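Probable hydrolase (Pseudomonas aeruginosa, PDB 7AL6) is of unknown function but adopts the alpha/beta-hydrolase fold and is probably a hydrolase, possibly a lipolytic one. Local coordinates at residues L128-G133 and A216-F221; K165-R170 and I177-A182. All coordinates share one frame; numbering follows the deposited sequence.

Interaction 1 (L128-G133 and A216-F221); sequences LIPYTG and AHALNF
The methyl group of Ala218, on helix 215-223, is met by three residues of the loop 128-133. Thr132 comes closest, its CG2 lying 3.8 Å from Ala218 CB, while Ile129 CG2 stands 4.0 Å from Ala218 CB and Pro130 CD grazes the same methyl. Alanine suits this place because its short side chain lets the loop run close to the helix, with Ile129 CA only 6.1 Å from Ala218 CA. Ile129 and Thr132 share one conformation: CG2 lies anti to the carbonyl carbon and the other branch sits between N and C (chi1 47° and 51°). With the backbone placed as it is, this turns CG2 of each toward Ala218, and threonine meets the helix through carbon, not OG1. Ile129 CG2 also rests 3.9 Å from Ala218 O. Leu128 packs instead on helix 245-250, and Phe221 is buried against Leu110 of helix 103-114 and Leu142 of the second subunit. The contact packs the loop leaving strand 119-125 of the alpha/beta-hydrolase sheet against the helix that precedes strand 229-234. No hydrogen bond crosses between the two segments, although Gly133 bonds by its backbone to Leu213 just ahead of the helix; their mutual packing is mainly van der Waals and relies on shape.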
ATOM      1  N   LEU A 128     -20.580  15.603  21.685  1.00 25.21           N
ATOM      2  CA  LEU A 128     -21.427  16.329  20.762  1.00 36.05           C
ATOM      3  C   LEU A 128     -20.640  16.994  19.643  1.00 27.20           C
ATOM      4  O   LEU A 128     -20.829  16.679  18.446  1.00 29.77           O
ATOM      5  CB  LEU A 128     -22.230  17.378  21.536  1.00 33.20           C
ATOM      6  CG  LEU A 128     -23.268  18.087  20.674  1.00 36.92           C
ATOM      7  CD1 LEU A 128     -24.298  17.032  20.237  1.00 38.90           C
ATOM      8  CD2 LEU A 128     -23.959  19.205  21.385  1.00 42.64           C
ATOM      9  N   ILE A 129     -19.759  17.922  20.001  1.00 26.09           N
ATOM     10  CA  ILE A 129     -19.032  18.679  18.986  1.00 25.62           C
ATOM     11  C   ILE A 129     -17.544  18.559  19.270  1.00 28.26           C
ATOM     12  O   ILE A 129     -17.136  18.276  20.402  1.00 27.77           O
ATOM     13  CB  ILE A 129     -19.445  20.167  18.963  1.00 37.08           C
ATOM     14  CG1 ILE A 129     -19.471  20.723  20.377  1.00 37.97           C
ATOM     15  CG2 ILE A 129     -20.821  20.341  18.294  1.00 43.11           C
ATOM     16  CD1 ILE A 129     -19.576  22.245  20.422  1.00 41.71           C
ATOM     17  N   PRO A 130     -16.707  18.820  18.271  1.00 26.61           N
ATOM     18  CA  PRO A 130     -15.260  18.800  18.511  1.00 32.40           C
ATOM     19  C   PRO A 130     -14.770  20.133  19.052  1.00 45.69           C
ATOM     20  O   PRO A 130     -15.547  21.094  19.137  1.00 35.90           O
ATOM     21  CB  PRO A 130     -14.695  18.532  17.116  1.00 29.50           C
ATOM     22  CG  PRO A 130     -15.670  19.314  16.207  1.00 28.04           C
ATOM     23  CD  PRO A 130     -17.026  19.098  16.853  1.00 29.92           C
ATOM     24  N   TYR A 131     -13.477  20.196  19.391  1.00 44.13           N
ATOM     25  CA  TYR A 131     -12.794  21.476  19.557  1.00 43.20           C
ATOM     26  C   TYR A 131     -12.710  22.201  18.224  1.00 41.16           C
ATOM     27  O   TYR A 131     -12.469  21.588  17.180  1.00 37.84           O
ATOM     28  CB  TYR A 131     -11.394  21.268  20.132  1.00 48.35           C
ATOM     29  CG  TYR A 131     -11.392  20.896  21.594  1.00 53.04           C
ATOM     30  CD1 TYR A 131     -12.255  21.522  22.490  1.00 65.36           C
ATOM     31  CD2 TYR A 131     -10.546  19.915  22.078  1.00 62.18           C
ATOM     32  CE1 TYR A 131     -12.275  21.179  23.836  1.00 69.30           C
ATOM     33  CE2 TYR A 131     -10.548  19.572  23.426  1.00 73.21           C
ATOM     34  CZ  TYR A 131     -11.420  20.207  24.298  1.00 77.06           C
ATOM     35  OH  TYR A 131     -11.445  19.878  25.639  1.00 92.74           O
ATOM     36  N   THR A 132     -12.943  23.513  18.264  1.00 34.30           N
ATOM     37  CA  THR A 132     -13.033  24.360  17.086  1.00 37.47           C
ATOM     38  C   THR A 132     -11.888  25.367  17.061  1.00 36.21           C
ATOM     39  O   THR A 132     -11.180  25.570  18.049  1.00 41.87           O
ATOM     40  CB  THR A 132     -14.395  25.063  17.069  1.00 41.97           C
ATOM     41  OG1 THR A 132     -14.631  25.692  18.339  1.00 34.61           O
ATOM     42  CG2 THR A 132     -15.499  24.024  16.844  1.00 37.01           C
ATOM     43  N   GLY A 133     -11.698  25.960  15.892  1.00 31.31           N
ATOM     44  CA  GLY A 133     -10.697  26.981  15.686  1.00 40.05           C
ATOM     45  C   GLY A 133     -11.188  27.965  14.647  1.00 36.37           C
ATOM     46  O   GLY A 133     -11.708  27.566  13.593  1.00 33.64           O
ATOM     47  N   ALA A 216     -18.923  28.049  14.082  1.00 34.37           N
ATOM     48  CA  ALA A 216     -20.107  28.056  13.230  1.00 36.53           C
ATOM     49  C   ALA A 216     -20.253  26.741  12.456  1.00 37.57           C
ATOM     50  O   ALA A 216     -21.369  26.242  12.271  1.00 31.34           O
ATOM     51  CB  ALA A 216     -20.042  29.250  12.270  1.00 33.51           C
ATOM     52  N   HIS A 217     -19.149  26.165  11.978  1.00 32.33           N
ATOM     53  CA  HIS A 217     -19.231  24.828  11.374  1.00 30.24           C
ATOM     54  C   HIS A 217     -19.874  23.828  12.323  1.00 23.79           C
ATOM     55  O   HIS A 217     -20.875  23.174  11.987  1.00 33.29           O
ATOM     56  CB  HIS A 217     -17.836  24.331  10.969  1.00 33.01           C
ATOM     57  CG  HIS A 217     -17.304  24.982   9.743  1.00 34.00           C
ATOM     58  ND1 HIS A 217     -16.379  26.001   9.781  1.00 44.19           N
ATOM     59  CD2 HIS A 217     -17.580  24.772   8.438  1.00 33.81           C
ATOM     60  CE1 HIS A 217     -16.101  26.384   8.549  1.00 42.91           C
ATOM     61  NE2 HIS A 217     -16.799  25.636   7.714  1.00 34.74           N
ATOM     62  N   ALA A 218     -19.313  23.711  13.533  1.00 28.87           N
ATOM     63  CA  ALA A 218     -19.821  22.747  14.510  1.00 31.53           C
ATOM     64  C   ALA A 218     -21.291  22.961  14.833  1.00 36.78           C
ATOM     65  O   ALA A 218     -22.053  21.993  14.965  1.00 29.45           O
ATOM     66  CB  ALA A 218     -18.998  22.825  15.795  1.00 32.38           C
ATOM     67  N   LEU A 219     -21.707  24.219  15.025  1.00 39.12           N
ATOM     68  CA  LEU A 219     -23.097  24.462  15.404  1.00 38.24           C
ATOM     69  C   LEU A 219     -24.043  24.176  14.227  1.00 25.42           C
ATOM     70  O   LEU A 219     -25.152  23.677  14.423  1.00 33.24           O
ATOM     71  CB  LEU A 219     -23.255  25.910  15.927  1.00 33.59           C
ATOM     72  CG  LEU A 219     -22.537  26.254  17.242  1.00 44.56           C
ATOM     73  CD1 LEU A 219     -22.672  27.732  17.660  1.00 49.61           C
ATOM     74  CD2 LEU A 219     -23.008  25.381  18.396  1.00 41.43           C
ATOM     75  N   ASN A 220     -23.602  24.435  13.013  1.00 24.98           N
ATOM     76  CA  ASN A 220     -24.391  24.140  11.800  1.00 27.66           C
ATOM     77  C   ASN A 220     -24.590  22.625  11.672  1.00 31.73           C
ATOM     78  O   ASN A 220     -25.663  22.226  11.327  1.00 26.31           O
ATOM     79  CB  ASN A 220     -23.773  24.774  10.563  1.00 33.30           C
ATOM     80  CG  ASN A 220     -24.367  26.129  10.250  1.00 39.80           C
ATOM     81  OD1 ASN A 220     -25.421  26.218   9.659  1.00 43.63           O
ATOM     82  ND2 ASN A 220     -23.708  27.190  10.647  1.00 38.41           N
ATOM     83  N   PHE A 221     -23.568  21.818  11.949  1.00 31.05           N
ATOM     84  CA  PHE A 221     -23.677  20.344  11.887  1.00 29.05           C
ATOM     85  C   PHE A 221     -24.697  19.878  12.923  1.00 23.86           C
ATOM     86  O   PHE A 221     -25.535  19.115  12.579  1.00 28.10           O
ATOM     87  CB  PHE A 221     -22.313  19.680  12.071  1.00 27.22           C
ATOM     88  CG  PHE A 221     -21.548  19.508  10.788  1.00 24.53           C
ATOM     89  CD1 PHE A 221     -21.863  18.502   9.907  1.00 29.56           C
ATOM     90  CD2 PHE A 221     -20.530  20.366  10.454  1.00 27.62           C
ATOM     91  CE1 PHE A 221     -21.173  18.359   8.724  1.00 26.98           C
ATOM     92  CE2 PHE A 221     -19.838  20.220   9.268  1.00 30.47           C
ATOM     93  CZ  PHE A 221     -20.169  19.223   8.400  1.00 27.56           C
TER

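Interaction 2 (K165-R170 and I177-A182); sequences KAVEAR and ISREAA
Arg170 spreads its guanidinium over the end of Ile177, whose CD1 lies 3.9 Å from Arg170 NH1 and covers one face of the flat group, offset toward its rim. A bend at chi2 (61°) helps bring the arginine there, and the two side chains cross at about a right angle. Asp38 meets its charge in a salt bridge with Arg170 NH2, while isoleucine lays an apolar surface against one face. Arg170 CG rests 4.0 Å from Ala182 CB, a small methyl that also meets Val167 CG1 at 4.0 Å and allows the helices to approach closely. Arg179 bends at chi3 (-69°) to form a salt bridge with Glu168, whose hydrogen bond, NH1 to OE1 at 3.3 Å, is weak; the carboxylate meets the guanidinium edge with its plane turned 80° from it. The geometry is doubtful, because OE1 sits very near Glu164 OE1, another acidic oxygen. Ser178 N-caps helix 179-189: its OG accepts from Ala181 N and also bonds to Asp268 O, tying the cap to helix 265-268. Ile177 lies near, without touching, a probable Ser-His-Asp triad. The contact packs together the consecutive helices 163-172 and 179-189, part of an insertion between sheet strands 119-125 and 229-234, consistent with a cap of this family.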
ATOM      1  N   LYS A 165       0.950  -3.277  34.152  1.00 55.76           N
ATOM      2  CA  LYS A 165       1.528  -1.957  33.941  1.00 62.47           C
ATOM      3  C   LYS A 165       0.917  -1.281  32.718  1.00 65.06           C
ATOM      4  O   LYS A 165       0.792  -0.046  32.688  1.00 47.35           O
ATOM      5  CB  LYS A 165       3.048  -2.054  33.777  1.00 66.01           C
ATOM      6  CG  LYS A 165       3.834  -2.436  35.051  1.00 75.68           C
ATOM      7  CD  LYS A 165       3.495  -1.574  36.269  1.00 71.43           C
ATOM      8  CE  LYS A 165       4.770  -1.114  36.988  1.00 70.60           C
ATOM      9  NZ  LYS A 165       4.496  -0.522  38.322  1.00 73.95           N
ATOM     10  N   ALA A 166       0.546  -2.070  31.697  1.00 50.49           N
ATOM     11  CA  ALA A 166      -0.132  -1.494  30.534  1.00 53.18           C
ATOM     12  C   ALA A 166      -1.506  -0.947  30.920  1.00 42.14           C
ATOM     13  O   ALA A 166      -1.887   0.156  30.503  1.00 41.88           O
ATOM     14  CB  ALA A 166      -0.251  -2.549  29.429  1.00 48.54           C
ATOM     15  N   VAL A 167      -2.226  -1.687  31.760  1.00 35.44           N
ATOM     16  CA  VAL A 167      -3.534  -1.273  32.259  1.00 43.57           C
ATOM     17  C   VAL A 167      -3.425   0.026  33.043  1.00 53.33           C
ATOM     18  O   VAL A 167      -4.112   1.016  32.751  1.00 43.24           O
ATOM     19  CB  VAL A 167      -4.131  -2.386  33.133  1.00 39.48           C
ATOM     20  CG1 VAL A 167      -5.230  -1.843  34.055  1.00 46.82           C
ATOM     21  CG2 VAL A 167      -4.634  -3.515  32.268  1.00 47.08           C
ATOM     22  N   GLU A 168      -2.591   0.021  34.088  1.00 48.55           N
ATOM     23  CA  GLU A 168      -2.403   1.222  34.894  1.00 48.76           C
ATOM     24  C   GLU A 168      -1.962   2.401  34.049  1.00 47.41           C
ATOM     25  O   GLU A 168      -2.349   3.538  34.333  1.00 51.36           O
ATOM     26  CB  GLU A 168      -1.392   0.944  36.015  1.00 56.14           C
ATOM     27  CG  GLU A 168      -1.957  -0.004  37.073  1.00 61.96           C
ATOM     28  CD  GLU A 168      -0.894  -0.741  37.880  1.00 74.69           C
ATOM     29  OE1 GLU A 168      -1.229  -1.815  38.435  1.00 78.46           O
ATOM     30  OE2 GLU A 168       0.253  -0.245  37.975  1.00 66.48           O
ATOM     31  N   ALA A 169      -1.198   2.174  32.981  1.00 42.49           N
ATOM     32  CA  ALA A 169      -0.879   3.316  32.130  1.00 43.59           C
ATOM     33  C   ALA A 169      -2.145   3.928  31.517  1.00 47.66           C
ATOM     34  O   ALA A 169      -2.188   5.142  31.249  1.00 44.16           O
ATOM     35  CB  ALA A 169       0.121   2.905  31.056  1.00 51.60           C
ATOM     36  N   ARG A 170      -3.193   3.112  31.306  1.00 39.25           N
ATOM     37  CA  ARG A 170      -4.429   3.605  30.685  1.00 49.21           C
ATOM     38  C   ARG A 170      -5.346   4.273  31.714  1.00 48.51           C
ATOM     39  O   ARG A 170      -6.127   5.153  31.359  1.00 43.82           O
ATOM     40  CB  ARG A 170      -5.161   2.454  29.969  1.00 39.25           C
ATOM     41  CG  ARG A 170      -6.503   2.810  29.301  1.00 37.91           C
ATOM     42  CD  ARG A 170      -6.369   3.835  28.220  1.00 34.50           C
ATOM     43  NE  ARG A 170      -7.659   4.205  27.606  1.00 41.63           N
ATOM     44  CZ  ARG A 170      -8.459   5.160  28.084  1.00 49.08           C
ATOM     45  NH1 ARG A 170      -8.099   5.836  29.177  1.00 49.09           N
ATOM     46  NH2 ARG A 170      -9.606   5.451  27.477  1.00 39.35           N
ATOM     47  N   ILE A 177     -10.763   6.599  34.220  1.00 57.05           N
ATOM     48  CA  ILE A 177     -11.630   5.430  33.920  1.00 43.80           C
ATOM     49  C   ILE A 177     -11.285   4.363  34.953  1.00 34.61           C
ATOM     50  O   ILE A 177     -10.192   4.366  35.456  1.00 40.13           O
ATOM     51  CB  ILE A 177     -11.524   4.914  32.473  1.00 44.17           C
ATOM     52  CG1 ILE A 177     -10.205   4.214  32.178  1.00 52.00           C
ATOM     53  CG2 ILE A 177     -11.791   6.015  31.471  1.00 51.19           C
ATOM     54  CD1 ILE A 177     -10.313   3.215  31.061  1.00 47.65           C
ATOM     55  N   SER A 178     -12.207   3.466  35.234  1.00 32.47           N
ATOM     56  CA  SER A 178     -12.051   2.380  36.223  1.00 42.45           C
ATOM     57  C   SER A 178     -11.031   1.331  35.747  1.00 52.36           C
ATOM     58  O   SER A 178     -10.742   1.267  34.552  1.00 35.28           O
ATOM     59  CB  SER A 178     -13.370   1.771  36.506  1.00 35.88           C
ATOM     60  OG  SER A 178     -13.707   0.862  35.511  1.00 37.89           O
ATOM     61  N   ARG A 179     -10.492   0.543  36.677  1.00 37.53           N
ATOM     62  CA  ARG A 179      -9.500  -0.518  36.386  1.00 45.02           C
ATOM     63  C   ARG A 179     -10.149  -1.521  35.430  1.00 39.28           C
ATOM     64  O   ARG A 179      -9.504  -1.881  34.472  1.00 33.15           O
ATOM     65  CB  ARG A 179      -9.009  -1.212  37.660  1.00 43.62           C
ATOM     66  CG  ARG A 179      -7.959  -2.287  37.412  1.00 48.88           C
ATOM     67  CD  ARG A 179      -7.261  -2.831  38.651  1.00 57.76           C
ATOM     68  NE  ARG A 179      -6.395  -1.852  39.277  1.00 61.59           N
ATOM     69  CZ  ARG A 179      -5.123  -1.640  38.971  1.00 64.27           C
ATOM     70  NH1 ARG A 179      -4.510  -2.369  38.057  1.00 60.19           N
ATOM     71  NH2 ARG A 179      -4.460  -0.694  39.597  1.00 67.26           N
ATOM     72  N   GLU A 180     -11.402  -1.885  35.670  1.00 29.82           N
ATOM     73  CA  GLU A 180     -12.145  -2.851  34.839  1.00 33.81           C
ATOM     74  C   GLU A 180     -12.315  -2.288  33.427  1.00 38.97           C
ATOM     75  O   GLU A 180     -12.159  -3.043  32.508  1.00 40.89           O
ATOM     76  CB  GLU A 180     -13.472  -3.218  35.481  1.00 43.53           C
ATOM     77  CG  GLU A 180     -13.317  -4.155  36.651  1.00 47.49           C
ATOM     78  CD  GLU A 180     -14.620  -4.690  37.198  1.00 55.20           C
ATOM     79  OE1 GLU A 180     -15.666  -4.268  36.734  1.00 50.49           O
ATOM     80  OE2 GLU A 180     -14.565  -5.527  38.084  1.00 59.97           O
ATOM     81  N   ALA A 181     -12.632  -1.013  33.285  1.00 34.20           N
ATOM     82  CA  ALA A 181     -12.719  -0.371  31.983  1.00 36.32           C
ATOM     83  C   ALA A 181     -11.399  -0.487  31.233  1.00 38.08           C
ATOM     84  O   ALA A 181     -11.372  -0.851  30.048  1.00 30.50           O
ATOM     85  CB  ALA A 181     -13.110   1.105  32.144  1.00 29.18           C
ATOM     86  N   ALA A 182     -10.296  -0.164  31.911  1.00 28.64           N
ATOM     87  CA  ALA A 182      -8.978  -0.208  31.292  1.00 29.59           C
ATOM     88  C   ALA A 182      -8.581  -1.629  30.916  1.00 34.81           C
ATOM     89  O   ALA A 182      -8.043  -1.850  29.824  1.00 30.82           O
ATOM     90  CB  ALA A 182      -7.964   0.444  32.211  1.00 30.53           C
TER

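In the fold
From the N terminus the chain builds the first six strands of the central mixed sheet, and after the sixth, 119-125, it enters the loop that holds 128-133. It then leaves the sheet for a long excursion of helices and loops, through helices 138-150, 163-172 and 179-189 and the hairpin of strands 190-193 and 196-199. Interaction 2 closes a short loop within this excursion, pairing two successive helices. Interaction 1 closes the wide one, when helix 215-223 returns to the exit loop just before strand 229-234 rejoins the sheet. The small loop therefore lies wholly within the large one. The centres of interaction 1 and interaction 2 are about 31 Å apart, on opposite sides of the chain's centre, and the two do not touch.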